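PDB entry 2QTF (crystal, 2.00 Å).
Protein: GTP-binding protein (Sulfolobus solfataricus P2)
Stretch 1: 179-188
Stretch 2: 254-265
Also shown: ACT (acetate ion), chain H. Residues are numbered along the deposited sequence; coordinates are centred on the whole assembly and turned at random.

Stretch 1, residues 179-188: IPSIGIVGYT
Stretch 2 (254-265) EAKYSDALILVI

What sets the register of the two strands? Residues 181-185 and 260-265 run parallel, their axes 25° apart and 4.4 Å at closest approach, with Ile 182 beside Ala 260, Gly 183 beside Leu 261, Ile 184 beside Ile 262 and Val 185 beside Leu 263. All are extended (phi -152° to -91°, psi 115° to 173°). Gly 183 N donates to Ala 260 O (3.0 Å), Ile 262 N to Gly 183 O (2.7 Å), Val 185 N to Ile 262 O (2.9 Å) and Val 264 N to Val 185 O (2.9 Å).

How is the entrance to the ladder fastened? Ser 181 N donates to Asp 259 OD2 (2.9 Å); Asp 259, with chi1 m (-66°) and chi2 -46°, brings its carboxylate to that amide. Asp 259 N in turn donates to Ser 181 O (2.9 Å) and to Ser 181 OG (3.2 Å), the latter placed by a p rotamer. Ala 260 N reaches Ser 181 O at 3.3 Å.

How do the side chains pack? On one face Ile 182, Ile 184 and Ile 262 share m,t, their branches meeting across the strands: Ile 182 CG2 to Ile 262 CG1 3.6 Å, and Ile 184 CG2 to Val 264 CG2, from a t valine, 3.6 Å. The other face carries Val 185 (m), whose CG2 lies 3.9 Å from CD1 of Leu 263 (t,p) and 4.3 Å from CD1 of Leu 261 (m,t). Buried aliphatic side chains suit both faces; the two stretches together bury 680 Å², both sides summed.

Why are two positions glycine? At Gly 183 a CB would sit tightly, 3.1 Å from both Leu 261 CD2 and Ser 258 OG. Gly 186 has phi 146° and psi 169°, which by itself calls for glycine; a CB would also clash with Val 264 O at 2.7 Å.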

ATOM      1  N   ILE A 179     -11.171  19.685 -11.581  1.00 37.20           N
ATOM      2  CA  ILE A 179      -9.793  19.682 -12.111  1.00 36.90           C
ATOM      3  C   ILE A 179      -9.401  18.206 -12.268  1.00 33.64           C
ATOM      4  O   ILE A 179      -9.880  17.406 -11.502  1.00 33.16           O
ATOM      5  CB  ILE A 179      -8.762  20.344 -11.188  1.00 38.69           C
ATOM      6  CG1 ILE A 179      -8.566  19.546  -9.927  1.00 38.76           C
ATOM      7  CG2 ILE A 179      -9.036  21.905 -10.887  1.00 41.08           C
ATOM      8  CD1 ILE A 179      -7.152  19.700  -9.368  1.00 44.14           C
ATOM      9  N   PRO A 180      -8.541  17.847 -13.230  1.00 33.06           N
ATOM     10  CA  PRO A 180      -8.281  16.410 -13.439  1.00 31.47           C
ATOM     11  C   PRO A 180      -7.585  15.687 -12.261  1.00 30.70           C
ATOM     12  O   PRO A 180      -6.758  16.284 -11.595  1.00 29.63           O
ATOM     13  CB  PRO A 180      -7.425  16.409 -14.690  1.00 32.92           C
ATOM     14  CG  PRO A 180      -6.704  17.690 -14.666  1.00 33.00           C
ATOM     15  CD  PRO A 180      -7.710  18.679 -14.127  1.00 32.96           C
ATOM     16  N   SER A 181      -7.968  14.437 -11.959  1.00 29.35           N
ATOM     17  CA  SER A 181      -7.325  13.683 -10.914  1.00 28.04           C
ATOM     18  C   SER A 181      -6.498  12.547 -11.517  1.00 26.37           C
ATOM     19  O   SER A 181      -6.926  11.864 -12.423  1.00 27.21           O
ATOM     20  CB  SER A 181      -8.326  13.159  -9.872  1.00 28.84           C
ATOM     21  OG  SER A 181      -9.168  12.349 -10.627  1.00 34.18           O
ATOM     22  N   ILE A 182      -5.254  12.418 -11.052  1.00 24.40           N
ATOM     23  CA  ILE A 182      -4.358  11.433 -11.619  1.00 22.25           C
ATOM     24  C   ILE A 182      -3.949  10.548 -10.448  1.00 22.50           C
ATOM     25  O   ILE A 182      -3.350  11.015  -9.503  1.00 21.42           O
ATOM     26  CB  ILE A 182      -3.171  12.087 -12.287  1.00 25.16           C
ATOM     27  CG1 ILE A 182      -3.712  12.971 -13.457  1.00 25.85           C
ATOM     28  CG2 ILE A 182      -2.210  11.018 -12.892  1.00 23.44           C
ATOM     29  CD1 ILE A 182      -2.595  13.510 -14.390  1.00 28.77           C
ATOM     30  N   GLY A 183      -4.352   9.287 -10.516  1.00 21.11           N
ATOM     31  CA  GLY A 183      -4.040   8.325  -9.456  1.00 22.59           C
ATOM     32  C   GLY A 183      -2.716   7.587  -9.751  1.00 20.32           C
ATOM     33  O   GLY A 183      -2.433   7.194 -10.873  1.00 20.13           O
ATOM     34  N   ILE A 184      -1.891   7.406  -8.723  1.00 18.65           N
ATOM     35  CA  ILE A 184      -0.644   6.672  -8.859  1.00 18.19           C
ATOM     36  C   ILE A 184      -0.892   5.273  -8.326  1.00 18.42           C
ATOM     37  O   ILE A 184      -1.231   5.102  -7.091  1.00 18.63           O
ATOM     38  CB  ILE A 184       0.438   7.362  -7.980  1.00 17.50           C
ATOM     39  CG1 ILE A 184       0.727   8.776  -8.621  1.00 20.00           C
ATOM     40  CG2 ILE A 184       1.856   6.552  -7.988  1.00 18.15           C
ATOM     41  CD1 ILE A 184       1.523   9.747  -7.734  1.00 21.11           C
ATOM     42  N   VAL A 185      -0.643   4.276  -9.188  1.00 18.55           N
ATOM     43  CA  VAL A 185      -0.795   2.864  -8.840  1.00 20.45           C
ATOM     44  C   VAL A 185       0.472   2.086  -9.154  1.00 20.03           C
ATOM     45  O   VAL A 185       1.409   2.594  -9.817  1.00 19.43           O
ATOM     46  CB  VAL A 185      -1.975   2.218  -9.609  1.00 18.93           C
ATOM     47  CG1 VAL A 185      -3.255   2.939  -9.180  1.00 18.39           C
ATOM     48  CG2 VAL A 185      -1.739   2.383 -11.175  1.00 18.84           C
ATOM     49  N   GLY A 186       0.524   0.866  -8.632  1.00 18.67           N
ATOM     50  CA  GLY A 186       1.697   0.026  -8.843  1.00 18.27           C
ATOM     51  C   GLY A 186       1.980  -0.856  -7.638  1.00 20.07           C
ATOM     52  O   GLY A 186       1.511  -0.559  -6.522  1.00 19.94           O
ATOM     53  N   TYR A 187       2.884  -1.831  -7.800  1.00 20.28           N
ATOM     54  CA  TYR A 187       3.221  -2.660  -6.661  1.00 21.33           C
ATOM     55  C   TYR A 187       3.959  -1.943  -5.554  1.00 23.44           C
ATOM     56  O   TYR A 187       4.694  -0.995  -5.784  1.00 21.73           O
ATOM     57  CB  TYR A 187       4.140  -3.796  -7.123  1.00 22.00           C
ATOM     58  CG  TYR A 187       3.255  -4.946  -7.520  1.00 23.41           C
ATOM     59  CD1 TYR A 187       2.829  -5.092  -8.864  1.00 21.18           C
ATOM     60  CD2 TYR A 187       2.783  -5.838  -6.524  1.00 23.87           C
ATOM     61  CE1 TYR A 187       1.961  -6.177  -9.257  1.00 25.84           C
ATOM     62  CE2 TYR A 187       1.851  -6.872  -6.882  1.00 26.58           C
ATOM     63  CZ  TYR A 187       1.537  -7.055  -8.222  1.00 27.99           C
ATOM     64  OH  TYR A 187       0.716  -8.067  -8.511  1.00 27.34           O
ATOM     65  N   THR A 188       3.842  -2.489  -4.350  1.00 24.42           N
ATOM     66  CA  THR A 188       4.660  -2.111  -3.262  1.00 25.55           C
ATOM     67  C   THR A 188       6.139  -2.073  -3.676  1.00 25.89           C
ATOM     68  O   THR A 188       6.646  -2.943  -4.390  1.00 23.95           O
ATOM     69  CB  THR A 188       4.484  -3.200  -2.130  1.00 25.97           C
ATOM     70  OG1 THR A 188       3.108  -3.224  -1.831  1.00 28.27           O
ATOM     71  CG2 THR A 188       5.262  -2.866  -0.907  1.00 26.44           C
ATOM     72  N   GLU A 254     -11.257   2.126  -5.683  1.00 25.17           N
ATOM     73  CA  GLU A 254     -11.372   3.582  -5.727  1.00 23.84           C
ATOM     74  C   GLU A 254     -10.472   4.192  -6.840  1.00 25.13           C
ATOM     75  O   GLU A 254     -10.605   5.391  -7.170  1.00 26.60           O
ATOM     76  CB  GLU A 254     -11.009   4.253  -4.446  1.00 23.90           C
ATOM     77  CG  GLU A 254     -11.936   3.816  -3.218  1.00 24.24           C
ATOM     78  CD  GLU A 254     -11.547   4.430  -1.903  1.00 23.43           C
ATOM     79  OE1 GLU A 254     -10.720   5.389  -1.853  1.00 26.22           O
ATOM     80  OE2 GLU A 254     -12.157   3.996  -0.861  1.00 23.72           O
ATOM     81  N   ALA A 255      -9.560   3.428  -7.391  1.00 25.16           N
ATOM     82  CA  ALA A 255      -8.693   4.002  -8.428  1.00 27.22           C
ATOM     83  C   ALA A 255      -9.557   4.382  -9.640  1.00 30.42           C
ATOM     84  O   ALA A 255      -9.185   5.197 -10.441  1.00 30.28           O
ATOM     85  CB  ALA A 255      -7.692   3.007  -8.863  1.00 28.72           C
ATOM     86  N   LYS A 256     -10.719   3.750  -9.794  1.00 30.55           N
ATOM     87  CA  LYS A 256     -11.529   4.127 -10.948  1.00 33.69           C
ATOM     88  C   LYS A 256     -12.177   5.522 -10.803  1.00 32.37           C
ATOM     89  O   LYS A 256     -12.777   6.056 -11.745  1.00 33.60           O
ATOM     90  CB  LYS A 256     -12.486   2.956 -11.286  1.00 34.86           C
ATOM     91  CG  LYS A 256     -13.572   2.793 -10.315  1.00 38.63           C
ATOM     92  CD  LYS A 256     -14.412   1.551 -10.769  1.00 48.26           C
ATOM     93  CE  LYS A 256     -14.060   0.323 -10.002  1.00 50.90           C
ATOM     94  NZ  LYS A 256     -15.286  -0.542  -9.796  1.00 55.84           N
ATOM     95  N   TYR A 257     -11.989   6.203  -9.690  1.00 31.36           N
ATOM     96  CA  TYR A 257     -12.514   7.561  -9.557  1.00 31.43           C
ATOM     97  C   TYR A 257     -11.619   8.648 -10.243  1.00 30.56           C
ATOM     98  O   TYR A 257     -12.038   9.814 -10.417  1.00 29.76           O
ATOM     99  CB  TYR A 257     -12.544   8.014  -8.073  1.00 35.60           C
ATOM    100  CG  TYR A 257     -13.462   7.237  -7.135  1.00 38.41           C
ATOM    101  CD1 TYR A 257     -14.471   6.438  -7.627  1.00 41.67           C
ATOM    102  CD2 TYR A 257     -13.271   7.304  -5.747  1.00 39.14           C
ATOM    103  CE1 TYR A 257     -15.310   5.719  -6.743  1.00 46.69           C
ATOM    104  CE2 TYR A 257     -14.086   6.614  -4.848  1.00 35.17           C
ATOM    105  CZ  TYR A 257     -15.106   5.825  -5.338  1.00 41.88           C
ATOM    106  OH  TYR A 257     -15.941   5.145  -4.445  1.00 45.34           O
ATOM    107  N   SER A 258     -10.375   8.280 -10.522  1.00 25.84           N
ATOM    108  CA  SER A 258      -9.387   9.204 -11.045  1.00 24.84           C
ATOM    109  C   SER A 258      -9.599   9.268 -12.580  1.00 24.59           C
ATOM    110  O   SER A 258     -10.059   8.291 -13.196  1.00 25.31           O
ATOM    111  CB  SER A 258      -7.959   8.742 -10.605  1.00 25.36           C
ATOM    112  OG  SER A 258      -7.847   8.979  -9.183  1.00 27.03           O
ATOM    113  N   ASP A 259      -9.284  10.400 -13.210  1.00 23.96           N
ATOM    114  CA  ASP A 259      -9.455  10.596 -14.667  1.00 23.09           C
ATOM    115  C   ASP A 259      -8.409   9.860 -15.451  1.00 22.50           C
ATOM    116  O   ASP A 259      -8.592   9.427 -16.615  1.00 24.19           O
ATOM    117  CB  ASP A 259      -9.331  12.133 -14.935  1.00 23.99           C
ATOM    118  CG  ASP A 259     -10.447  12.838 -14.327  1.00 26.74           C
ATOM    119  OD1 ASP A 259     -11.563  12.363 -14.494  1.00 32.09           O
ATOM    120  OD2 ASP A 259     -10.274  13.783 -13.584  1.00 32.47           O
ATOM    121  N   ALA A 260      -7.242   9.690 -14.836  1.00 21.50           N
ATOM    122  CA  ALA A 260      -6.134   8.912 -15.465  1.00 20.28           C
ATOM    123  C   ALA A 260      -5.259   8.293 -14.381  1.00 19.34           C
ATOM    124  O   ALA A 260      -5.431   8.655 -13.237  1.00 21.00           O
ATOM    125  CB  ALA A 260      -5.212   9.883 -16.353  1.00 19.69           C
ATOM    126  N   LEU A 261      -4.294   7.449 -14.760  1.00 18.70           N
ATOM    127  CA  LEU A 261      -3.422   6.815 -13.741  1.00 20.05           C
ATOM    128  C   LEU A 261      -2.008   6.881 -14.228  1.00 21.66           C
ATOM    129  O   LEU A 261      -1.718   6.856 -15.485  1.00 22.29           O
ATOM    130  CB  LEU A 261      -3.768   5.303 -13.622  1.00 19.26           C
ATOM    131  CG  LEU A 261      -5.169   4.917 -13.157  1.00 21.65           C
ATOM    132  CD1 LEU A 261      -5.381   3.357 -13.241  1.00 22.80           C
ATOM    133  CD2 LEU A 261      -5.557   5.516 -11.820  1.00 21.40           C
ATOM    134  N   ILE A 262      -1.127   6.896 -13.261  1.00 19.90           N
ATOM    135  CA  ILE A 262       0.294   6.687 -13.522  1.00 20.28           C
ATOM    136  C   ILE A 262       0.593   5.334 -12.924  1.00 21.46           C
ATOM    137  O   ILE A 262       0.413   5.175 -11.731  1.00 20.25           O
ATOM    138  CB  ILE A 262       1.170   7.750 -12.801  1.00 21.09           C
ATOM    139  CG1 ILE A 262       0.860   9.180 -13.416  1.00 18.63           C
ATOM    140  CG2 ILE A 262       2.694   7.314 -12.750  1.00 21.77           C
ATOM    141  CD1 ILE A 262       1.501  10.426 -12.595  1.00 18.55           C
ATOM    142  N   LEU A 263       1.103   4.397 -13.760  1.00 19.36           N
ATOM    143  CA  LEU A 263       1.519   3.078 -13.315  1.00 20.48           C
ATOM    144  C   LEU A 263       2.993   3.009 -13.188  1.00 19.98           C
ATOM    145  O   LEU A 263       3.765   3.217 -14.144  1.00 19.58           O
ATOM    146  CB  LEU A 263       1.085   1.969 -14.293  1.00 20.66           C
ATOM    147  CG  LEU A 263       1.565   0.548 -14.002  1.00 22.24           C
ATOM    148  CD1 LEU A 263       0.883  -0.035 -12.733  1.00 20.88           C
ATOM    149  CD2 LEU A 263       1.132  -0.369 -15.264  1.00 21.75           C
ATOM    150  N   VAL A 264       3.394   2.727 -11.980  1.00 19.14           N
ATOM    151  CA  VAL A 264       4.805   2.779 -11.617  1.00 19.96           C
ATOM    152  C   VAL A 264       5.366   1.365 -11.643  1.00 20.41           C
ATOM    153  O   VAL A 264       4.748   0.434 -11.069  1.00 22.39           O
ATOM    154  CB  VAL A 264       5.076   3.443 -10.219  1.00 21.04           C
ATOM    155  CG1 VAL A 264       6.539   3.702  -9.984  1.00 23.60           C
ATOM    156  CG2 VAL A 264       4.315   4.801 -10.002  1.00 18.77           C
ATOM    157  N   ILE A 265       6.507   1.187 -12.292  1.00 20.62           N
ATOM    158  CA  ILE A 265       7.116  -0.197 -12.527  1.00 23.22           C
ATOM    159  C   ILE A 265       8.556  -0.137 -12.142  1.00 23.26           C
ATOM    160  O   ILE A 265       9.284   0.794 -12.591  1.00 23.71           O
ATOM    161  CB  ILE A 265       7.008  -0.659 -14.016  1.00 22.98           C
ATOM    162  CG1 ILE A 265       5.541  -0.575 -14.462  1.00 27.49           C
ATOM    163  CG2 ILE A 265       7.520  -2.136 -14.151  1.00 27.57           C
ATOM    164  CD1 ILE A 265       4.573  -1.723 -13.741  1.00 33.50           C
TER
HETATM  165  C   ACT H 601       1.483   0.244  -0.858  1.00 44.00           C
HETATM  166  O   ACT H 601       0.519   1.118  -1.030  1.00 42.26           O
HETATM  167  OXT ACT H 601       1.997  -0.404  -1.855  1.00 41.50           O
HETATM  168  CH3 ACT H 601       1.960  -0.032   0.574  1.00 41.63           C
HETATM  169  O   HOH W   1     -12.255  13.013 -10.953  1.00 45.02           O
HETATM  170  O   HOH W   2       4.059  -2.026 -10.461  1.00 29.34           O